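Local coordinates for N(2),N(2)-dimethylguanosine tRNA methyltransferase (PDB 2DUL), which probably dimethylates the N2 atom of guanine 26 in a number of tRNAs, with S-adenosyl-L-methionine as the methyl donor, at residues Arg36-Val41 and Ser288-Glu293; Leu43-Pro48 and Glu284-Lys289; Pro169-His174 and His225-Phe230; Tyr182-Leu187 and Thr197-Gly202. All coordinates share one frame; numbering follows the deposited sequence.

Interaction 1: Arg36-Val41 and Ser288-Glu293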
loop_
_atom_site.group_PDB
_atom_site.type_symbol
_atom_site.label_atom_id
_atom_site.label_comp_id
_atom_site.label_asym_id
_atom_site.label_seq_id
_atom_site.Cartn_x
_atom_site.Cartn_y
_atom_site.Cartn_z
ATOM N N ARG A 36 -7.391 6.802 -3.467
ATOM C CA ARG A 36 -8.606 6.124 -3.899
ATOM C C ARG A 36 -8.621 5.889 -5.415
ATOM O O ARG A 36 -9.145 4.874 -5.885
ATOM C CB ARG A 36 -9.840 6.909 -3.437
ATOM C CG ARG A 36 -10.054 6.844 -1.918
ATOM C CD ARG A 36 -11.314 7.577 -1.485
ATOM N NE ARG A 36 -11.135 9.027 -1.397
ATOM C CZ ARG A 36 -10.663 9.668 -0.331
ATOM N NH1 ARG A 36 -10.309 8.996 0.759
ATOM N NH2 ARG A 36 -10.558 10.991 -0.347
ATOM N N ASP A 37 -8.036 6.808 -6.183
ATOM C CA ASP A 37 -7.971 6.623 -7.632
ATOM C C ASP A 37 -7.202 5.333 -7.919
ATOM O O ASP A 37 -7.624 4.513 -8.738
ATOM C CB ASP A 37 -7.218 7.769 -8.322
ATOM C CG ASP A 37 -8.086 8.988 -8.591
ATOM O OD1 ASP A 37 -9.326 8.854 -8.695
ATOM O OD2 ASP A 37 -7.510 10.089 -8.725
ATOM N N ILE A 38 -6.062 5.176 -7.248
ATOM C CA ILE A 38 -5.205 4.008 -7.439
ATOM C C ILE A 38 -5.960 2.709 -7.200
ATOM O O ILE A 38 -5.906 1.792 -8.025
ATOM C CB ILE A 38 -3.960 4.057 -6.501
ATOM C CG1 ILE A 38 -3.182 5.355 -6.731
ATOM C CG2 ILE A 38 -3.051 2.859 -6.757
ATOM C CD1 ILE A 38 -2.711 5.549 -8.155
ATOM N N VAL A 39 -6.669 2.623 -6.080
ATOM C CA VAL A 39 -7.412 1.406 -5.786
ATOM C C VAL A 39 -8.529 1.194 -6.815
ATOM O O VAL A 39 -8.791 0.060 -7.232
ATOM C CB VAL A 39 -7.972 1.411 -4.323
ATOM C CG1 VAL A 39 -8.867 2.608 -4.089
ATOM C CG2 VAL A 39 -8.715 0.113 -4.051
ATOM N N VAL A 40 -9.173 2.277 -7.242
ATOM C CA VAL A 40 -10.232 2.178 -8.248
ATOM C C VAL A 40 -9.648 1.579 -9.527
ATOM O O VAL A 40 -10.255 0.706 -10.155
ATOM C CB VAL A 40 -10.846 3.571 -8.562
ATOM C CG1 VAL A 40 -11.603 3.541 -9.891
ATOM C CG2 VAL A 40 -11.796 3.971 -7.445
ATOM N N VAL A 41 -8.458 2.042 -9.903
ATOM C CA VAL A 41 -7.800 1.535 -11.100
ATOM C C VAL A 41 -7.515 0.046 -10.950
ATOM O O VAL A 41 -7.823 -0.752 -11.838
ATOM C CB VAL A 41 -6.473 2.276 -11.366
ATOM C CG1 VAL A 41 -5.704 1.586 -12.494
ATOM C CG2 VAL A 41 -6.759 3.726 -11.738
ATOM N N SER A 288 1.486 -2.635 -15.273
ATOM C CA SER A 288 1.559 -2.182 -16.657
ATOM C C SER A 288 0.115 -1.943 -17.099
ATOM O O SER A 288 -0.201 -0.915 -17.700
ATOM C CB SER A 288 2.223 -3.247 -17.537
ATOM O OG SER A 288 2.400 -2.779 -18.862
ATOM N N LYS A 289 -0.761 -2.892 -16.777
ATOM C CA LYS A 289 -2.176 -2.775 -17.118
ATOM C C LYS A 289 -2.814 -1.575 -16.424
ATOM O O LYS A 289 -3.696 -0.924 -16.984
ATOM C CB LYS A 289 -2.942 -4.037 -16.714
ATOM C CG LYS A 289 -2.706 -5.251 -17.595
ATOM C CD LYS A 289 -3.753 -6.321 -17.311
ATOM C CE LYS A 289 -3.628 -7.512 -18.249
ATOM N NZ LYS A 289 -2.349 -8.245 -18.057
ATOM N N MET A 290 -2.376 -1.296 -15.199
ATOM C CA MET A 290 -2.908 -0.176 -14.429
ATOM C C MET A 290 -2.659 1.166 -15.109
ATOM O O MET A 290 -3.532 2.037 -15.120
ATOM C CB MET A 290 -2.301 -0.168 -13.022
ATOM C CG MET A 290 -2.823 -1.280 -12.122
ATOM S SD MET A 290 -2.138 -1.197 -10.449
ATOM C CE MET A 290 -2.983 0.266 -9.777
ATOM N N VAL A 291 -1.469 1.341 -15.673
ATOM C CA VAL A 291 -1.146 2.589 -16.357
ATOM C C VAL A 291 -2.140 2.806 -17.494
ATOM O O VAL A 291 -2.659 3.908 -17.680
ATOM C CB VAL A 291 0.287 2.561 -16.943
ATOM C CG1 VAL A 291 0.519 3.790 -17.821
ATOM C CG2 VAL A 291 1.305 2.534 -15.815
ATOM N N LYS A 292 -2.408 1.736 -18.236
ATOM C CA LYS A 292 -3.324 1.777 -19.369
ATOM C C LYS A 292 -4.763 2.007 -18.916
ATOM O O LYS A 292 -5.485 2.822 -19.497
ATOM C CB LYS A 292 -3.210 0.466 -20.157
ATOM C CG LYS A 292 -3.942 0.439 -21.492
ATOM C CD LYS A 292 -5.416 0.119 -21.327
ATOM C CE LYS A 292 -6.071 -0.127 -22.675
ATOM N NZ LYS A 292 -7.499 -0.524 -22.516
ATOM N N GLU A 293 -5.178 1.287 -17.877
ATOM C CA GLU A 293 -6.531 1.425 -17.354
ATOM C C GLU A 293 -6.747 2.844 -16.836
ATOM O O GLU A 293 -7.807 3.436 -17.043
ATOM C CB GLU A 293 -6.770 0.427 -16.217
ATOM C CG GLU A 293 -8.166 0.511 -15.598
ATOM C CD GLU A 293 -9.259 0.014 -16.532
ATOM O OE1 GLU A 293 -10.454 0.155 -16.187
ATOM O OE2 GLU A 293 -8.925 -0.527 -17.607
#
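Val41 and Met290 form the middle of this contact, and no hydrogen bond joins the two segments. The CG1 methyl of Val41, held anti to the backbone N (chi1 171°), rests on the backbone of the second helix, 3.4 Å from the carbonyl O of Met290. The same methyl meets the start of Glu293, with 4.0 Å between Val41 CG1 and Glu293 CB. On the other flank the methionine chain bends at its sulfur (chi3 71°), which turns CE back onto helix 33-46: Met290 CE ends 3.7 Å from Ile38 O and 4.0 Å from Ile38 CG2, the two side chains crossing at about a right angle. The axes of the two short segments approach to 10.1 Å and their directions differ by 108°, so contact is confined to one patch. In the next shell, Leu309 of helix 302-314 touches both Ile38 and Met290, while Asp37 makes a salt bridge to Arg64 and accepts from the backbone N of Ala300 and Arg301. Arg36, the residue before Asp37, is predicted to bind S-adenosyl-L-methionine. The contact packs helix 284-295 on the helix leading into strand 50-53 of a class I-like methyltransferase fold.

Interaction 2: Leu43-Pro48 and Glu284-Lys289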
loop_
_atom_site.group_PDB
_atom_site.type_symbol
_atom_site.label_atom_id
_atom_site.label_comp_id
_atom_site.label_asym_id
_atom_site.label_seq_id
_atom_site.Cartn_x
_atom_site.Cartn_y
_atom_site.Cartn_z
ATOM N N LEU A 43 -8.909 -2.198 -8.950
ATOM C CA LEU A 43 -10.117 -3.009 -8.925
ATOM C C LEU A 43 -10.695 -3.233 -10.318
ATOM O O LEU A 43 -11.356 -4.243 -10.561
ATOM C CB LEU A 43 -11.170 -2.384 -8.000
ATOM C CG LEU A 43 -11.162 -2.890 -6.547
ATOM C CD1 LEU A 43 -9.751 -2.924 -5.993
ATOM C CD2 LEU A 43 -12.057 -2.002 -5.699
ATOM N N ASN A 44 -10.439 -2.301 -11.230
ATOM C CA ASN A 44 -10.930 -2.431 -12.596
ATOM C C ASN A 44 -10.114 -3.453 -13.376
ATOM O O ASN A 44 -10.465 -3.815 -14.499
ATOM C CB ASN A 44 -10.906 -1.073 -13.296
ATOM C CG ASN A 44 -12.199 -0.307 -13.106
ATOM O OD1 ASN A 44 -13.229 -0.673 -13.671
ATOM N ND2 ASN A 44 -12.160 0.748 -12.298
ATOM N N ILE A 45 -9.027 -3.920 -12.769
ATOM C CA ILE A 45 -8.172 -4.924 -13.384
ATOM C C ILE A 45 -8.458 -6.273 -12.734
ATOM O O ILE A 45 -8.664 -7.271 -13.423
ATOM C CB ILE A 45 -6.670 -4.595 -13.192
ATOM C CG1 ILE A 45 -6.334 -3.256 -13.855
ATOM C CG2 ILE A 45 -5.809 -5.704 -13.781
ATOM C CD1 ILE A 45 -6.614 -3.218 -15.341
ATOM N N LEU A 46 -8.483 -6.292 -11.403
ATOM C CA LEU A 46 -8.721 -7.527 -10.657
ATOM C C LEU A 46 -10.186 -7.937 -10.546
ATOM O O LEU A 46 -10.487 -9.117 -10.371
ATOM C CB LEU A 46 -8.083 -7.425 -9.270
ATOM C CG LEU A 46 -6.601 -7.823 -9.231
ATOM C CD1 LEU A 46 -5.869 -7.278 -10.445
ATOM C CD2 LEU A 46 -5.968 -7.317 -7.946
ATOM N N ASN A 47 -11.090 -6.967 -10.633
ATOM C CA ASN A 47 -12.529 -7.243 -10.600
ATOM C C ASN A 47 -13.095 -7.996 -9.389
ATOM O O ASN A 47 -13.915 -8.903 -9.555
ATOM C CB ASN A 47 -12.921 -8.017 -11.865
ATOM C CG ASN A 47 -12.415 -7.364 -13.137
ATOM O OD1 ASN A 47 -12.244 -8.033 -14.157
ATOM N ND2 ASN A 47 -12.187 -6.056 -13.090
ATOM N N PRO A 48 -12.686 -7.636 -8.160
ATOM C CA PRO A 48 -13.249 -8.367 -7.014
ATOM C C PRO A 48 -14.755 -8.102 -6.896
ATOM O O PRO A 48 -15.206 -6.963 -7.046
ATOM C CB PRO A 48 -12.451 -7.820 -5.832
ATOM C CG PRO A 48 -12.163 -6.404 -6.255
ATOM C CD PRO A 48 -11.777 -6.565 -7.713
ATOM N N GLU A 284 4.672 -6.826 -12.184
ATOM C CA GLU A 284 4.904 -6.143 -13.458
ATOM C C GLU A 284 3.697 -6.048 -14.382
ATOM O O GLU A 284 3.332 -4.957 -14.814
ATOM C CB GLU A 284 6.037 -6.820 -14.229
ATOM C CG GLU A 284 7.420 -6.545 -13.696
ATOM C CD GLU A 284 8.495 -7.169 -14.567
ATOM O OE1 GLU A 284 8.518 -6.872 -15.781
ATOM O OE2 GLU A 284 9.314 -7.954 -14.037
ATOM N N LYS A 285 3.102 -7.193 -14.698
ATOM C CA LYS A 285 1.938 -7.251 -15.586
ATOM C C LYS A 285 0.813 -6.320 -15.148
ATOM O O LYS A 285 0.383 -5.448 -15.900
ATOM C CB LYS A 285 1.379 -8.677 -15.646
ATOM C CG LYS A 285 2.341 -9.734 -16.164
ATOM C CD LYS A 285 1.729 -11.139 -16.079
ATOM C CE LYS A 285 1.536 -11.614 -14.630
ATOM N NZ LYS A 285 0.521 -10.830 -13.850
ATOM N N ILE A 286 0.334 -6.524 -13.925
ATOM C CA ILE A 286 -0.762 -5.738 -13.376
ATOM C C ILE A 286 -0.503 -4.237 -13.402
ATOM O O ILE A 286 -1.345 -3.464 -13.860
ATOM C CB ILE A 286 -1.077 -6.193 -11.931
ATOM C CG1 ILE A 286 -1.520 -7.658 -11.950
ATOM C CG2 ILE A 286 -2.160 -5.312 -11.321
ATOM C CD1 ILE A 286 -1.760 -8.256 -10.579
ATOM N N VAL A 287 0.664 -3.820 -12.922
ATOM C CA VAL A 287 0.989 -2.397 -12.900
ATOM C C VAL A 287 1.053 -1.819 -14.315
ATOM O O VAL A 287 0.715 -0.653 -14.536
ATOM C CB VAL A 287 2.316 -2.149 -12.161
ATOM C CG1 VAL A 287 2.755 -0.705 -12.343
ATOM C CG2 VAL A 287 2.132 -2.463 -10.670
ATOM N N SER A 288 1.486 -2.635 -15.273
ATOM C CA SER A 288 1.559 -2.182 -16.657
ATOM C C SER A 288 0.115 -1.943 -17.099
ATOM O O SER A 288 -0.201 -0.915 -17.700
ATOM C CB SER A 288 2.223 -3.247 -17.537
ATOM O OG SER A 288 2.400 -2.779 -18.862
ATOM N N LYS A 289 -0.761 -2.892 -16.777
ATOM C CA LYS A 289 -2.176 -2.775 -17.118
ATOM C C LYS A 289 -2.814 -1.575 -16.424
ATOM O O LYS A 289 -3.696 -0.924 -16.984
ATOM C CB LYS A 289 -2.942 -4.037 -16.714
ATOM C CG LYS A 289 -2.706 -5.251 -17.595
ATOM C CD LYS A 289 -3.753 -6.321 -17.311
ATOM C CE LYS A 289 -3.628 -7.512 -18.249
ATOM N NZ LYS A 289 -2.349 -8.245 -18.057
#
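Ile45 holds its CG2 methyl anti to the backbone N (chi1 -61°) and turns CD1 back at the next torsion (chi2 -59°), and the two methyls reach different points along Lys289. CD1 meets the root of the lysine, 4.0 Å from CB of Lys289 and close to that residue's carbonyl O, whereas Ile45 CG2 lies 4.1 Å from Lys289 CD, further out. The lysine therefore offers its aliphatic stem across the isoleucine at a slant, and its chain turns only at the last torsion, with the amino end leading away from helix 33-46. Nearer the start of the second helix, Ile286 takes up the rest of the contact. Its CG2 is 4.4 Å from CG2 of Ile45, a loose approach, and its extended CD1 comes within 4.2 Å of CD1 of Leu46. Ile218 of strand 213-223, an outermost strand of the class I-like methyltransferase sheet, touches both Leu46 and Ile286, so both helices pack against that strand. Helix 33-46 ends here, on its way to the first core strand, 50-53. Asn47 leaves helical geometry with a positive phi and returns two bonds to the carbonyl O of Leu43: a short one from its backbone N, 2.7 Å to Leu43 O, and a longer one from ND2, 3.2 Å to Leu43 O, whose N-H...O angle of 146° is clearly bent. The 284-289 end is tied down by Asp283, whose OD1 accepts from the backbone N of Ile286 and makes a salt bridge with Lys285 NZ.

Interaction 3: Pro169-His174 and His225-Phe230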
loop_
_atom_site.group_PDB
_atom_site.type_symbol
_atom_site.label_atom_id
_atom_site.label_comp_id
_atom_site.label_asym_id
_atom_site.label_seq_id
_atom_site.Cartn_x
_atom_site.Cartn_y
_atom_site.Cartn_z
ATOM N N PRO A 169 7.059 5.454 12.947
ATOM C CA PRO A 169 7.699 4.204 13.352
ATOM C C PRO A 169 8.296 3.454 12.160
ATOM O O PRO A 169 9.357 2.848 12.273
ATOM C CB PRO A 169 6.562 3.442 14.032
ATOM C CG PRO A 169 5.370 3.869 13.246
ATOM C CD PRO A 169 5.592 5.359 13.072
ATOM N N LEU A 170 7.627 3.517 11.012
ATOM C CA LEU A 170 8.118 2.823 9.823
ATOM C C LEU A 170 9.373 3.450 9.217
ATOM O O LEU A 170 10.134 2.779 8.516
ATOM C CB LEU A 170 7.014 2.734 8.766
ATOM C CG LEU A 170 5.854 1.802 9.135
ATOM C CD1 LEU A 170 4.776 1.865 8.068
ATOM C CD2 LEU A 170 6.375 0.377 9.289
ATOM N N CYS A 171 9.596 4.733 9.479
ATOM C CA CYS A 171 10.775 5.394 8.940
ATOM C C CYS A 171 11.929 5.473 9.923
ATOM O O CYS A 171 12.954 6.086 9.635
ATOM C CB CYS A 171 10.425 6.785 8.424
ATOM S SG CYS A 171 10.066 6.776 6.664
ATOM N N GLY A 172 11.759 4.853 11.086
ATOM C CA GLY A 172 12.825 4.845 12.072
ATOM C C GLY A 172 12.866 5.955 13.108
ATOM O O GLY A 172 13.686 5.896 14.021
ATOM N N ALA A 173 12.006 6.963 12.985
ATOM C CA ALA A 173 12.000 8.055 13.958
ATOM C C ALA A 173 11.583 7.555 15.344
ATOM O O ALA A 173 12.155 7.967 16.356
ATOM C CB ALA A 173 11.062 9.166 13.498
ATOM N N HIS A 174 10.587 6.671 15.379
ATOM C CA HIS A 174 10.080 6.088 16.623
ATOM C C HIS A 174 10.344 4.580 16.594
ATOM O O HIS A 174 9.429 3.784 16.376
ATOM C CB HIS A 174 8.571 6.332 16.751
ATOM C CG HIS A 174 8.191 7.778 16.860
ATOM N ND1 HIS A 174 6.881 8.194 16.972
ATOM C CD2 HIS A 174 8.945 8.903 16.883
ATOM C CE1 HIS A 174 6.846 9.512 17.058
ATOM N NE2 HIS A 174 8.085 9.966 17.007
ATOM N N HIS A 225 4.168 10.594 2.738
ATOM C CA HIS A 225 4.077 10.136 4.114
ATOM C C HIS A 225 3.060 9.055 4.457
ATOM O O HIS A 225 2.583 8.980 5.590
ATOM C CB HIS A 225 3.887 11.347 5.028
ATOM C CG HIS A 225 4.989 12.353 4.910
ATOM N ND1 HIS A 225 6.311 12.036 5.137
ATOM C CD2 HIS A 225 4.971 13.660 4.558
ATOM C CE1 HIS A 225 7.060 13.104 4.929
ATOM N NE2 HIS A 225 6.271 14.103 4.577
ATOM N N TYR A 226 2.710 8.226 3.481
ATOM C CA TYR A 226 1.812 7.120 3.757
ATOM C C TYR A 226 2.307 5.910 2.979
ATOM O O TYR A 226 2.843 6.040 1.880
ATOM C CB TYR A 226 0.346 7.473 3.439
ATOM C CG TYR A 226 -0.090 7.478 1.991
ATOM C CD1 TYR A 226 -0.208 6.289 1.270
ATOM C CD2 TYR A 226 -0.466 8.669 1.365
ATOM C CE1 TYR A 226 -0.698 6.283 -0.038
ATOM C CE2 TYR A 226 -0.956 8.677 0.056
ATOM C CZ TYR A 226 -1.072 7.479 -0.640
ATOM O OH TYR A 226 -1.573 7.472 -1.929
ATOM N N PHE A 227 2.166 4.740 3.584
ATOM C CA PHE A 227 2.616 3.498 2.975
ATOM C C PHE A 227 1.408 2.687 2.540
ATOM O O PHE A 227 0.435 2.561 3.287
ATOM C CB PHE A 227 3.466 2.722 3.979
ATOM C CG PHE A 227 4.623 3.515 4.525
ATOM C CD1 PHE A 227 4.409 4.542 5.444
ATOM C CD2 PHE A 227 5.922 3.255 4.102
ATOM C CE1 PHE A 227 5.474 5.300 5.935
ATOM C CE2 PHE A 227 6.996 4.005 4.586
ATOM C CZ PHE A 227 6.771 5.030 5.505
ATOM N N ARG A 228 1.485 2.136 1.334
ATOM C CA ARG A 228 0.394 1.370 0.742
ATOM C C ARG A 228 0.850 -0.012 0.281
ATOM O O ARG A 228 1.896 -0.151 -0.352
ATOM C CB ARG A 228 -0.147 2.126 -0.476
ATOM C CG ARG A 228 -1.588 2.588 -0.404
ATOM C CD ARG A 228 -2.565 1.438 -0.240
ATOM N NE ARG A 228 -3.896 1.797 -0.726
ATOM C CZ ARG A 228 -5.027 1.239 -0.304
ATOM N NH1 ARG A 228 -4.997 0.293 0.626
ATOM N NH2 ARG A 228 -6.186 1.614 -0.826
ATOM N N ALA A 229 0.051 -1.032 0.572
ATOM C CA ALA A 229 0.396 -2.384 0.155
ATOM C C ALA A 229 -0.824 -3.167 -0.299
ATOM O O ALA A 229 -1.793 -3.317 0.451
ATOM C CB ALA A 229 1.088 -3.129 1.297
ATOM N N PHE A 230 -0.772 -3.652 -1.536
ATOM C CA PHE A 230 -1.844 -4.464 -2.090
ATOM C C PHE A 230 -1.266 -5.865 -2.255
ATOM O O PHE A 230 -0.286 -6.050 -2.979
ATOM C CB PHE A 230 -2.294 -3.946 -3.462
ATOM C CG PHE A 230 -2.964 -2.603 -3.422
ATOM C CD1 PHE A 230 -2.264 -1.449 -3.758
ATOM C CD2 PHE A 230 -4.299 -2.493 -3.045
ATOM C CE1 PHE A 230 -2.883 -0.197 -3.722
ATOM C CE2 PHE A 230 -4.932 -1.245 -3.004
ATOM C CZ PHE A 230 -4.223 -0.095 -3.344
#
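Leu170 and Phe227 make the close part of this contact: the CD1 methyl of the leucine stands over one face of the phenyl ring, 4.0 Å from its centroid and 20° off the ring normal, a CH-pi contact. It lies toward the CG-CD1 side of the ring, 3.8 Å from Phe227 CD1, while Leu170 CB meets the far end, 4.0 Å from Phe227 CZ. The two side chains thus slide past each other in opposite directions. With its CG beside the backbone N (chi1 -55°), Phe227 sends the ring out of strand 226-235 toward the end of helix 167-170. The looser side is the ring's edge: a single atom, Cys171 SG, lies there in plane, 3.9 Å from Phe227 CZ, a sulfur-aromatic contact from a partly exposed residue that buries less surface than Leu170. Beyond it the chain turns at Gly172, whose positive phi of 91° completes a Schellman motif, and on the strand side His225 is exposed. The ring also packs edge-to-face with Tyr222 and touches Thr197 of helix 192-209, which places it between strand 226-235 of the methyltransferase sheet, antiparallel to its neighbours 158-164 and 213-223, and the helices beside it. Exchanging the phenylalanine for an alanine would probably open a gap at the centre of this contact, with the leucine methyl losing the face it rests on and the cysteine sulfur its edge. No hydrogen bond links the two segments, so their hold on each other depends on dispersion, ring-face contact and the fit of sulfur to an aromatic edge.

Interaction 4: Tyr182-Leu187 and Thr197-Gly202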
loop_
_atom_site.group_PDB
_atom_site.type_symbol
_atom_site.label_atom_id
_atom_site.label_comp_id
_atom_site.label_asym_id
_atom_site.label_seq_id
_atom_site.Cartn_x
_atom_site.Cartn_y
_atom_site.Cartn_z
ATOM N N TYR A 182 4.990 -3.202 14.520
ATOM C CA TYR A 182 5.390 -4.011 13.374
ATOM C C TYR A 182 6.363 -5.147 13.636
ATOM O O TYR A 182 6.713 -5.879 12.709
ATOM C CB TYR A 182 5.960 -3.087 12.293
ATOM C CG TYR A 182 4.950 -2.061 11.848
ATOM C CD1 TYR A 182 3.923 -2.410 10.975
ATOM C CD2 TYR A 182 4.982 -0.753 12.343
ATOM C CE1 TYR A 182 2.948 -1.492 10.602
ATOM C CE2 TYR A 182 4.002 0.181 11.974
ATOM C CZ TYR A 182 2.991 -0.203 11.105
ATOM O OH TYR A 182 2.005 0.679 10.741
ATOM N N LEU A 183 6.793 -5.299 14.885
ATOM C CA LEU A 183 7.734 -6.350 15.255
ATOM C C LEU A 183 8.925 -6.398 14.287
ATOM O O LEU A 183 9.294 -7.457 13.767
ATOM C CB LEU A 183 7.007 -7.705 15.299
ATOM C CG LEU A 183 5.896 -7.783 16.359
ATOM C CD1 LEU A 183 5.166 -9.120 16.258
ATOM C CD2 LEU A 183 6.504 -7.605 17.756
ATOM N N ALA A 184 9.524 -5.235 14.052
ATOM C CA ALA A 184 10.667 -5.116 13.155
ATOM C C ALA A 184 11.506 -3.903 13.558
ATOM O O ALA A 184 10.979 -2.940 14.122
ATOM C CB ALA A 184 10.184 -4.963 11.704
ATOM N N VAL A 185 12.805 -3.970 13.269
ATOM C CA VAL A 185 13.750 -2.894 13.564
ATOM C C VAL A 185 13.859 -2.019 12.308
ATOM O O VAL A 185 14.366 -2.459 11.272
ATOM C CB VAL A 185 15.150 -3.467 13.920
ATOM C CG1 VAL A 185 16.113 -2.339 14.255
ATOM C CG2 VAL A 185 15.034 -4.439 15.097
ATOM N N PRO A 186 13.388 -0.764 12.387
ATOM C CA PRO A 186 13.430 0.159 11.249
ATOM C C PRO A 186 14.795 0.786 10.966
ATOM O O PRO A 186 15.655 0.871 11.845
ATOM C CB PRO A 186 12.385 1.204 11.628
ATOM C CG PRO A 186 12.623 1.345 13.102
ATOM C CD PRO A 186 12.803 -0.105 13.573
ATOM N N LEU A 187 14.974 1.220 9.724
ATOM C CA LEU A 187 16.208 1.865 9.293
ATOM C C LEU A 187 15.898 3.298 8.874
ATOM O O LEU A 187 15.135 3.526 7.937
ATOM C CB LEU A 187 16.826 1.117 8.109
ATOM C CG LEU A 187 18.014 1.826 7.439
ATOM C CD1 LEU A 187 19.141 2.019 8.439
ATOM C CD2 LEU A 187 18.494 1.016 6.244
ATOM N N THR A 197 8.181 0.445 3.712
ATOM C CA THR A 197 7.237 -0.215 2.822
ATOM C C THR A 197 7.452 -1.731 2.880
ATOM O O THR A 197 6.491 -2.499 2.904
ATOM C CB THR A 197 7.399 0.282 1.359
ATOM O OG1 THR A 197 7.068 1.675 1.289
ATOM C CG2 THR A 197 6.484 -0.479 0.424
ATOM N N ARG A 198 8.713 -2.157 2.917
ATOM C CA ARG A 198 9.021 -3.583 2.986
ATOM C C ARG A 198 8.694 -4.154 4.361
ATOM O O ARG A 198 8.394 -5.340 4.482
ATOM C CB ARG A 198 10.491 -3.833 2.630
ATOM C CG ARG A 198 10.754 -3.677 1.143
ATOM C CD ARG A 198 12.216 -3.848 0.775
ATOM N NE ARG A 198 12.391 -3.624 -0.659
ATOM C CZ ARG A 198 12.106 -4.517 -1.601
ATOM N NH1 ARG A 198 12.286 -4.206 -2.878
ATOM N NH2 ARG A 198 11.665 -5.730 -1.270
ATOM N N ILE A 199 8.751 -3.315 5.396
ATOM C CA ILE A 199 8.398 -3.758 6.742
ATOM C C ILE A 199 6.891 -4.029 6.762
ATOM O O ILE A 199 6.435 -5.030 7.317
ATOM C CB ILE A 199 8.743 -2.688 7.823
ATOM C CG1 ILE A 199 10.255 -2.679 8.077
ATOM C CG2 ILE A 199 8.011 -3.010 9.138
ATOM C CD1 ILE A 199 10.734 -1.528 8.956
ATOM N N LEU A 200 6.120 -3.148 6.131
ATOM C CA LEU A 200 4.668 -3.314 6.078
ATOM C C LEU A 200 4.306 -4.612 5.353
ATOM O O LEU A 200 3.484 -5.392 5.827
ATOM C CB LEU A 200 4.025 -2.140 5.338
ATOM C CG LEU A 200 2.632 -1.653 5.755
ATOM C CD1 LEU A 200 2.002 -0.920 4.573
ATOM C CD2 LEU A 200 1.755 -2.802 6.196
ATOM N N VAL A 201 4.902 -4.836 4.186
ATOM C CA VAL A 201 4.607 -6.055 3.437
ATOM C C VAL A 201 5.014 -7.262 4.272
ATOM O O VAL A 201 4.284 -8.252 4.352
ATOM C CB VAL A 201 5.368 -6.092 2.095
ATOM C CG1 VAL A 201 5.118 -7.427 1.389
ATOM C CG2 VAL A 201 4.913 -4.922 1.210
ATOM N N GLY A 202 6.181 -7.158 4.900
ATOM C CA GLY A 202 6.689 -8.238 5.722
ATOM C C GLY A 202 5.810 -8.627 6.900
ATOM O O GLY A 202 5.705 -9.810 7.227
#
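Ile199 is the bump of this contact, and Tyr182, Ala184 and Pro186 line the hollow that takes it. Its side chain is branched to fill two places at once. The CG2 methyl enters the notch between the first side-chain carbons of two residues, 3.8 Å from Tyr182 CB and 3.9 Å from Ala184 CB, approaching the root of the tyrosine ring obliquely. The other branch is extended (chi2 171°), which carries CD1 along the loop to Pro186, where it stands 3.9 Å from Pro186 CA and 4.2 Å from Pro186 CB. Tyrosine and isoleucine side chains cross at about a right angle, so the tyrosine lies across the isoleucine and not alongside it. The hollow owes its shape to the chain's course: helix 175-182 stops as Leu183 takes a positive phi of 48°, and the following residues run past helix 192-209 in extended conformation. In the class I-like methyltransferase fold this helix leads into strand 213-223, one arm of the antiparallel pair at the sheet's edge, and the loop packs on its Ile199 face. Replacing the isoleucine by an alanine would probably empty the notch between tyrosine and Ala184 and take from the proline the methyl that covers it. Further along the same helix Arg206 donates to the backbone carbonyls of Tyr182 and Leu183, fixing the start of the loop, while a backbone hydrogen bond joins Val185 to Gly274 of strand 273-277. On that flank Val276 of the same strand also touches Ile199.

Helix 33-46 comes first in the chain and takes part in interactions 1 and 2, both of which wait for helix 284-295 to close long loops of 246 and 235 intervening residues. They share Ser288 and Lys289 and touch directly, Glu293 packing on Asn44 and Ile45. Interaction 3 falls within both loops, closing 50 residues between the end of helix 167-170 and strand 226-235; interaction 4 lies inside it again, across the short link from helix 175-182 to helix 192-209. Interactions 3 and 4 touch, Leu170 against Tyr182 and Phe227 against Thr197. Through Arg228 and Phe230 on Val39, the strand also connects interaction 3 with interaction 1.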